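Side-chain contacts in nitroreductase family protein (Lactobacillus plantarum, PDB 4QLX), which probably reduces 10-oxo-11-trans-octadecenoate to 10-oxooctadecanoate with NADH as an FMN-dependent enone reductase, within a bacterial pathway that saturates polyunsaturated fatty acids: residues Q40-E45 with H162-N167; M153-V158 with M192-G197; E67-F72 with S88-I93. One frame throughout, in Å; residues are numbered along the deposited sequence.

Overall arrangement
From the N terminus, helix 36-46 comes first and supplies 40-45, the opening half of contact 1. Its partner, 162-167, follows 117 residues later. Contact 3 (67-72 with 88-93) lies wholly within that long loop and closes a short one of its own, joining helix 66-72 to strand 89-96. Contact 2 opens at 153-158, before contact 1 has closed, and ends at 192-197, so the two cross along the chain; their centres are about 7 Å apart. All three reach one antiparallel sheet, in which strand 188-197 runs between 89-96 and 165-169. Helices 36-46 and 137-161 pack on one face and helix 66-72 on the other.

Contact 1: residues Q40-E45 with H162-N167; sequences QKMIAE and HGYDAN. With FMN (flavin mononucleotide), chain C.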
# COMPACT_ATOMS: atom_id res chain seq x y z
N GLN A 40 13.58 -9.25 -9.44
CA GLN A 40 14.09 -7.87 -9.53
C GLN A 40 13.12 -6.99 -10.29
O GLN A 40 12.93 -5.82 -9.96
CB GLN A 40 15.45 -7.83 -10.23
CG GLN A 40 16.57 -8.46 -9.45
CD GLN A 40 17.93 -8.26 -10.12
OE1 GLN A 40 18.08 -8.42 -11.34
NE2 GLN A 40 18.91 -7.90 -9.32
N LYS A 41 12.53 -7.56 -11.34
CA LYS A 41 11.52 -6.87 -12.12
C LYS A 41 10.28 -6.51 -11.28
O LYS A 41 9.79 -5.39 -11.35
CB LYS A 41 11.10 -7.73 -13.32
CG LYS A 41 10.76 -6.93 -14.55
CD LYS A 41 11.99 -6.16 -15.03
CE LYS A 41 11.61 -4.92 -15.82
NZ LYS A 41 12.78 -4.00 -15.99
N MET A 42 9.80 -7.46 -10.48
CA MET A 42 8.64 -7.24 -9.62
C MET A 42 8.91 -6.20 -8.54
O MET A 42 8.05 -5.36 -8.24
CB MET A 42 8.18 -8.56 -8.97
CG MET A 42 7.64 -9.55 -9.98
SD MET A 42 6.84 -11.01 -9.25
CE MET A 42 8.20 -11.77 -8.40
N ILE A 43 10.10 -6.25 -7.96
CA ILE A 43 10.51 -5.26 -6.97
C ILE A 43 10.59 -3.85 -7.59
O ILE A 43 10.11 -2.88 -7.00
CB ILE A 43 11.85 -5.64 -6.33
CG1 ILE A 43 11.65 -6.83 -5.38
CG2 ILE A 43 12.45 -4.44 -5.57
CD1 ILE A 43 12.95 -7.50 -4.94
N ALA A 44 11.18 -3.74 -8.78
CA ALA A 44 11.22 -2.44 -9.47
C ALA A 44 9.81 -1.94 -9.78
O ALA A 44 9.50 -0.78 -9.59
CB ALA A 44 12.05 -2.55 -10.76
N GLU A 45 8.93 -2.84 -10.22
CA GLU A 45 7.54 -2.46 -10.49
C GLU A 45 6.81 -1.96 -9.23
O GLU A 45 6.09 -0.95 -9.28
CB GLU A 45 6.80 -3.64 -11.11
CG GLU A 45 7.19 -3.87 -12.57
CD GLU A 45 6.75 -5.23 -13.12
OE1 GLU A 45 6.22 -6.06 -12.35
OE2 GLU A 45 6.95 -5.45 -14.33
N HIS A 162 1.83 -10.82 -12.04
CA HIS A 162 2.77 -11.75 -12.68
C HIS A 162 2.27 -13.20 -12.68
O HIS A 162 2.97 -14.12 -13.13
CB HIS A 162 4.14 -11.66 -12.00
CG HIS A 162 4.93 -10.46 -12.42
ND1 HIS A 162 6.10 -10.55 -13.13
CD2 HIS A 162 4.69 -9.14 -12.24
CE1 HIS A 162 6.57 -9.33 -13.36
NE2 HIS A 162 5.73 -8.46 -12.83
N GLY A 163 1.05 -13.43 -12.19
CA GLY A 163 0.50 -14.77 -12.18
C GLY A 163 0.82 -15.56 -10.92
O GLY A 163 0.51 -16.75 -10.85
N TYR A 164 1.41 -14.90 -9.93
CA TYR A 164 1.73 -15.54 -8.66
C TYR A 164 0.71 -15.19 -7.58
O TYR A 164 -0.38 -14.70 -7.87
CB TYR A 164 3.14 -15.13 -8.21
CG TYR A 164 4.19 -15.54 -9.23
CD1 TYR A 164 4.32 -16.87 -9.62
CD2 TYR A 164 5.03 -14.60 -9.81
CE1 TYR A 164 5.25 -17.25 -10.56
CE2 TYR A 164 5.98 -14.98 -10.76
CZ TYR A 164 6.08 -16.32 -11.12
OH TYR A 164 7.01 -16.72 -12.05
N ASP A 165 1.09 -15.46 -6.34
CA ASP A 165 0.31 -15.04 -5.19
C ASP A 165 1.27 -14.79 -4.06
O ASP A 165 2.47 -15.02 -4.21
CB ASP A 165 -0.74 -16.08 -4.81
CG ASP A 165 -2.01 -15.93 -5.62
OD1 ASP A 165 -2.74 -14.92 -5.41
OD2 ASP A 165 -2.26 -16.78 -6.50
N ALA A 166 0.75 -14.34 -2.92
CA ALA A 166 1.61 -13.78 -1.89
C ALA A 166 0.95 -13.61 -0.54
O ALA A 166 -0.28 -13.51 -0.42
CB ALA A 166 2.17 -12.41 -2.38
N ASN A 167 1.78 -13.55 0.49
CA ASN A 167 1.32 -13.25 1.84
C ASN A 167 2.24 -12.22 2.45
O ASN A 167 3.47 -12.36 2.39
CB ASN A 167 1.30 -14.52 2.71
CG ASN A 167 1.10 -14.21 4.19
OD1 ASN A 167 1.95 -14.54 5.02
ND2 ASN A 167 -0.01 -13.57 4.52
N1 FMN C . -0.51 -13.60 7.93
C2 FMN C . 0.15 -14.61 8.59
O2 FMN C . -0.16 -15.78 8.39
N3 FMN C . 1.16 -14.35 9.47
C4 FMN C . 1.53 -13.05 9.70
O4 FMN C . 2.42 -12.79 10.50
C4A FMN C . 0.86 -12.01 9.06
N5 FMN C . 1.24 -10.72 9.30
C5A FMN C . 0.62 -9.68 8.65
C6 FMN C . 1.06 -8.40 8.94
C7 FMN C . 0.47 -7.32 8.31
C7M FMN C . 0.94 -5.92 8.60
C8 FMN C . -0.55 -7.53 7.40
C8M FMN C . -1.14 -6.33 6.74
C9 FMN C . -0.99 -8.82 7.11
C9A FMN C . -0.40 -9.92 7.75
N10 FMN C . -0.80 -11.24 7.51
C10 FMN C . -0.15 -12.28 8.16
C1' FMN C . -1.90 -11.59 6.55
C2' FMN C . -3.26 -11.21 7.17
O2' FMN C . -3.64 -12.14 8.16
C3' FMN C . -4.37 -11.11 6.12
O3' FMN C . -4.08 -10.00 5.29
C4' FMN C . -5.78 -10.89 6.70
O4' FMN C . -6.21 -11.97 7.49
C5' FMN C . -6.78 -10.65 5.58
O5' FMN C . -6.81 -11.74 4.68
P FMN C . -6.46 -11.52 3.12
O1P FMN C . -6.54 -12.88 2.46
O2P FMN C . -5.06 -10.94 2.99
O3P FMN C . -7.46 -10.58 2.48
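His162 NE2 donates a very short hydrogen bond, 2.5 Å, to Glu45 OE1, with an N-H...O angle of 157°, while Asn9 ND2 holds Glu45 OE2. The carboxylate arrives at the edge of the imidazole, its plane turned 49° from the ring. The Glu38 carboxylate binds the other ring nitrogen, ND1, through OE2 and Tyr164 OH through OE1; two carboxylates, one on each nitrogen, may favour a protonated imidazole. Met42 covers one face: its CG stands over the ring centre, 3.5 Å from the His162 centroid. Standing anti to the carbonyl carbon (chi1 -67°), this CG is carried from the helix directly above the ring. The sulfur follows over the same face, with SD 4.0 Å from that centroid, and also makes a Met-aromatic contact at the edge of Tyr164, where SD lies 4.1 Å from CD2. A Schellman motif ends helix 137-161 here, Gly163 taking positive phi, and the chain turns into strand 165-169 of the nitroreductase sheet. Further along the strand, Asn167 enters the flavin pocket, its ND2 3.4 Å from FMN C1' and its OD1 bonded to Gln83 NE2.

Contact 2: residues M153-V158 with M192-G197; sequences MQLLLV and MGIAIG
Leu155 and Leu156 reach Ile194 by different first torsions. In Leu155, CG stands anti to the backbone N (chi1 -176°) on a CB that already points at the strand, and this carries both methyls out to the sheet. Leu156 starts from a CB that points neither at the strand nor away from it; with CG anti to the carbonyl carbon (chi1 -68°), its branched end swings back toward the strand. Ile194 answers with both of its branches. Its CG2, 3.9 Å from Leu156 CD2, makes the closest approach of the two segments. The CG1 atom of Ile194 lies 4.2 Å from Leu155 CD2, while its terminal CD1 leans to Leu156, 4.1 Å from CD2 of that leucine. The second Leu155 methyl, CD1, reaches on to Ile196 CD1 at 4.3 Å, so Leu155 spans two residues of the strand that point to the same face. Every touching group is a buried hydrocarbon, and no hydrogen bond joins the segments. Segments 153-158 and 192-197 run nearly parallel, 3° apart, their axes 9.6 Å at closest approach, as befits a central helix laid on the sheet of the nitroreductase fold. The side chain of Leu156 lies about 7 Å from a bound FMN, which puts this packing close to the flavin site. Leu156 and Ile194 both also touch Ala168 of strand 165-169, while Leu155 bridges to Val91 of strand 89-96 and to Ala46 at the end of helix 36-46. Turned from the sheet, Leu157 packs on Leu157 of the second subunit, so helix 137-161 packs on the sheet with one side and on the second subunit with another.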
# COMPACT_ATOMS: atom_id res chain seq x y z
N MET A 153 2.40 -3.20 -0.24
CA MET A 153 1.08 -3.35 -0.83
C MET A 153 1.17 -3.44 -2.36
O MET A 153 0.51 -4.26 -2.97
CB MET A 153 0.17 -2.17 -0.43
CG MET A 153 -1.32 -2.35 -0.87
SD MET A 153 -2.16 -3.76 -0.11
CE MET A 153 -2.38 -4.85 -1.52
N GLN A 154 2.01 -2.62 -2.99
CA GLN A 154 2.12 -2.72 -4.44
C GLN A 154 2.76 -4.05 -4.83
O GLN A 154 2.37 -4.63 -5.83
CB GLN A 154 2.89 -1.52 -5.03
CG GLN A 154 2.03 -0.25 -5.03
CD GLN A 154 2.24 0.63 -6.26
OE1 GLN A 154 1.28 1.23 -6.77
NE2 GLN A 154 3.49 0.73 -6.74
N LEU A 155 3.69 -4.54 -4.02
CA LEU A 155 4.39 -5.78 -4.36
C LEU A 155 3.41 -6.98 -4.30
O LEU A 155 3.51 -7.92 -5.10
CB LEU A 155 5.59 -6.00 -3.43
CG LEU A 155 6.50 -7.21 -3.72
CD1 LEU A 155 6.90 -7.25 -5.19
CD2 LEU A 155 7.74 -7.19 -2.85
N LEU A 156 2.45 -6.92 -3.38
CA LEU A 156 1.42 -7.97 -3.30
C LEU A 156 0.59 -8.01 -4.58
O LEU A 156 0.19 -9.09 -5.05
CB LEU A 156 0.51 -7.75 -2.09
CG LEU A 156 1.06 -7.93 -0.68
CD1 LEU A 156 -0.02 -7.53 0.30
CD2 LEU A 156 1.47 -9.38 -0.41
N LEU A 157 0.33 -6.83 -5.15
CA LEU A 157 -0.46 -6.74 -6.37
C LEU A 157 0.40 -7.16 -7.56
O LEU A 157 -0.05 -7.91 -8.43
CB LEU A 157 -1.02 -5.31 -6.57
CG LEU A 157 -1.94 -4.87 -5.42
CD1 LEU A 157 -2.42 -3.43 -5.53
CD2 LEU A 157 -3.16 -5.81 -5.36
N VAL A 158 1.64 -6.66 -7.59
CA VAL A 158 2.57 -7.01 -8.66
C VAL A 158 2.72 -8.53 -8.73
O VAL A 158 2.68 -9.11 -9.82
CB VAL A 158 3.95 -6.35 -8.44
CG1 VAL A 158 4.97 -6.95 -9.38
CG2 VAL A 158 3.84 -4.85 -8.67
N MET A 192 7.98 -5.65 7.33
CA MET A 192 7.21 -6.83 6.96
C MET A 192 7.92 -7.70 5.93
O MET A 192 8.74 -7.22 5.15
CB MET A 192 5.82 -6.44 6.41
CG MET A 192 5.86 -5.70 5.06
SD MET A 192 4.25 -5.40 4.28
CE MET A 192 3.68 -3.98 5.21
N GLY A 193 7.60 -8.99 5.93
CA GLY A 193 8.03 -9.89 4.87
C GLY A 193 6.92 -10.06 3.84
O GLY A 193 5.74 -9.98 4.17
N ILE A 194 7.31 -10.26 2.59
CA ILE A 194 6.36 -10.62 1.54
C ILE A 194 6.77 -11.99 1.00
O ILE A 194 7.78 -12.10 0.31
CB ILE A 194 6.34 -9.60 0.38
CG1 ILE A 194 6.07 -8.16 0.87
CG2 ILE A 194 5.33 -10.01 -0.68
CD1 ILE A 194 4.76 -7.96 1.59
N ALA A 195 6.00 -13.02 1.31
CA ALA A 195 6.26 -14.34 0.74
C ALA A 195 5.59 -14.43 -0.61
O ALA A 195 4.43 -14.07 -0.73
CB ALA A 195 5.76 -15.46 1.67
N ILE A 196 6.30 -14.92 -1.62
CA ILE A 196 5.77 -14.99 -2.99
C ILE A 196 5.95 -16.39 -3.60
O ILE A 196 6.99 -17.03 -3.40
CB ILE A 196 6.47 -13.95 -3.91
CG1 ILE A 196 6.39 -12.53 -3.33
CG2 ILE A 196 5.91 -13.99 -5.33
CD1 ILE A 196 7.04 -11.45 -4.24
N GLY A 197 4.95 -16.85 -4.35
CA GLY A 197 5.09 -18.07 -5.13
C GLY A 197 3.81 -18.40 -5.87
O GLY A 197 2.89 -17.59 -5.90

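Contact 3: residues E67-F72 with S88-I93; sequences EAKAKF and SAIVFI
The Phe72 ring is met at its edge, near its plane, by Phe92 CD1, which lies 3.9 Å from Phe72 CE1 and 4.0 Å from Phe72 CZ, the two side chains crossing at about a right angle. Ile90 CG2 approaches the same ring obliquely, 3.9 Å from Phe72 CE2. This is helix-on-sheet packing in the nitroreductase fold: segment 67-72 crosses strand segment 89-93 at 47° on one face of the sheet; Val91 points to the other face and touches Leu155 of helix 137-161. Phe72 reaches between the two strand residues because its CG stands anti to the backbone N (chi1 178°), directing the ring at the sheet. Met177 and Leu181 of helix 177-181 pack against both phenylalanines, while Val63 of strand 58-63 also touches Phe72. Replacing Phe72 by an alanine takes the ring away from Ile90 CG2 and Phe92 CD1 and would probably open a gap between helix 66-72 and the sheet. The extended chain of Lys69 crosses Ile90 at a slant, bringing CE within 4.0 Å of Ile90 CD1. Its amine then bonds to the backbone O of Asp85 and Ala87, at the C-terminal end of helix 81-86, where the carbonyls would suit a positive charge. Ser88 and Ala89 next form a classic beta bulge opposite Ile196. A water bridges the segments here, 2.6 Å from Ser88 O and, by a weak bond, 3.2 Å from Lys69 NZ.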
# COMPACT_ATOMS: atom_id res chain seq x y z
N GLU A 67 19.53 -22.19 2.40
CA GLU A 67 20.45 -21.66 3.40
C GLU A 67 20.02 -20.27 3.90
O GLU A 67 20.14 -19.95 5.08
CB GLU A 67 21.87 -21.60 2.84
CG GLU A 67 22.43 -22.95 2.36
CD GLU A 67 21.98 -23.33 0.95
OE1 GLU A 67 21.37 -22.48 0.28
OE2 GLU A 67 22.25 -24.47 0.52
N ALA A 68 19.52 -19.45 2.99
CA ALA A 68 19.06 -18.11 3.36
C ALA A 68 17.80 -18.23 4.22
O ALA A 68 17.61 -17.46 5.17
CB ALA A 68 18.81 -17.26 2.12
N LYS A 69 16.94 -19.19 3.89
CA LYS A 69 15.69 -19.39 4.61
C LYS A 69 15.95 -19.83 6.04
O LYS A 69 15.31 -19.34 6.97
CB LYS A 69 14.81 -20.42 3.90
CG LYS A 69 14.17 -19.93 2.62
CD LYS A 69 13.14 -20.93 2.09
CE LYS A 69 12.56 -20.47 0.75
NZ LYS A 69 11.51 -21.42 0.26
N ALA A 70 16.89 -20.74 6.22
CA ALA A 70 17.21 -21.25 7.55
C ALA A 70 17.74 -20.13 8.43
O ALA A 70 17.43 -20.06 9.63
CB ALA A 70 18.23 -22.40 7.46
N LYS A 71 18.54 -19.25 7.84
CA LYS A 71 19.06 -18.10 8.54
C LYS A 71 17.96 -17.08 8.83
O LYS A 71 17.88 -16.51 9.92
CB LYS A 71 20.18 -17.45 7.73
CG LYS A 71 20.63 -16.10 8.24
CD LYS A 71 21.28 -16.21 9.62
CE LYS A 71 22.26 -15.07 9.83
NZ LYS A 71 22.74 -14.99 11.23
N PHE A 72 17.11 -16.85 7.84
CA PHE A 72 15.98 -15.93 7.96
C PHE A 72 15.03 -16.39 9.07
O PHE A 72 14.65 -15.61 9.94
CB PHE A 72 15.27 -15.85 6.61
CG PHE A 72 14.05 -14.98 6.59
CD1 PHE A 72 14.14 -13.62 6.86
CD2 PHE A 72 12.83 -15.50 6.22
CE1 PHE A 72 13.01 -12.81 6.81
CE2 PHE A 72 11.69 -14.68 6.18
CZ PHE A 72 11.79 -13.34 6.47
N SER A 88 8.58 -19.46 -3.13
CA SER A 88 9.66 -19.36 -4.11
C SER A 88 10.69 -18.36 -3.60
O SER A 88 11.90 -18.60 -3.67
CB SER A 88 9.14 -18.93 -5.48
OG SER A 88 8.16 -19.83 -5.98
N ALA A 89 10.22 -17.22 -3.10
CA ALA A 89 11.11 -16.22 -2.51
C ALA A 89 10.36 -15.40 -1.48
O ALA A 89 9.15 -15.21 -1.59
CB ALA A 89 11.69 -15.32 -3.58
N ILE A 90 11.07 -14.95 -0.46
CA ILE A 90 10.51 -13.99 0.48
C ILE A 90 11.25 -12.67 0.23
O ILE A 90 12.47 -12.65 0.10
CB ILE A 90 10.65 -14.43 1.94
CG1 ILE A 90 9.98 -15.80 2.15
CG2 ILE A 90 10.05 -13.39 2.89
CD1 ILE A 90 10.95 -16.97 1.98
N VAL A 91 10.49 -11.59 0.13
CA VAL A 91 11.09 -10.27 0.03
C VAL A 91 10.84 -9.54 1.34
O VAL A 91 9.69 -9.14 1.63
CB VAL A 91 10.54 -9.49 -1.16
CG1 VAL A 91 11.09 -8.06 -1.17
CG2 VAL A 91 10.85 -10.22 -2.46
N PHE A 92 11.88 -9.40 2.16
CA PHE A 92 11.69 -8.68 3.40
C PHE A 92 11.94 -7.20 3.21
O PHE A 92 12.92 -6.80 2.57
CB PHE A 92 12.59 -9.21 4.52
CG PHE A 92 12.17 -8.70 5.87
CD1 PHE A 92 11.23 -9.39 6.62
CD2 PHE A 92 12.65 -7.49 6.34
CE1 PHE A 92 10.80 -8.90 7.83
CE2 PHE A 92 12.23 -6.99 7.56
CZ PHE A 92 11.30 -7.68 8.30
N ILE A 93 11.06 -6.38 3.80
CA ILE A 93 11.15 -4.94 3.64
C ILE A 93 11.54 -4.29 4.96
O ILE A 93 10.91 -4.49 5.99
CB ILE A 93 9.82 -4.34 3.10
CG1 ILE A 93 9.32 -5.17 1.92
CG2 ILE A 93 10.04 -2.88 2.67
CD1 ILE A 93 7.92 -4.79 1.42
O HOH W 1 12.79 -20.83 -2.62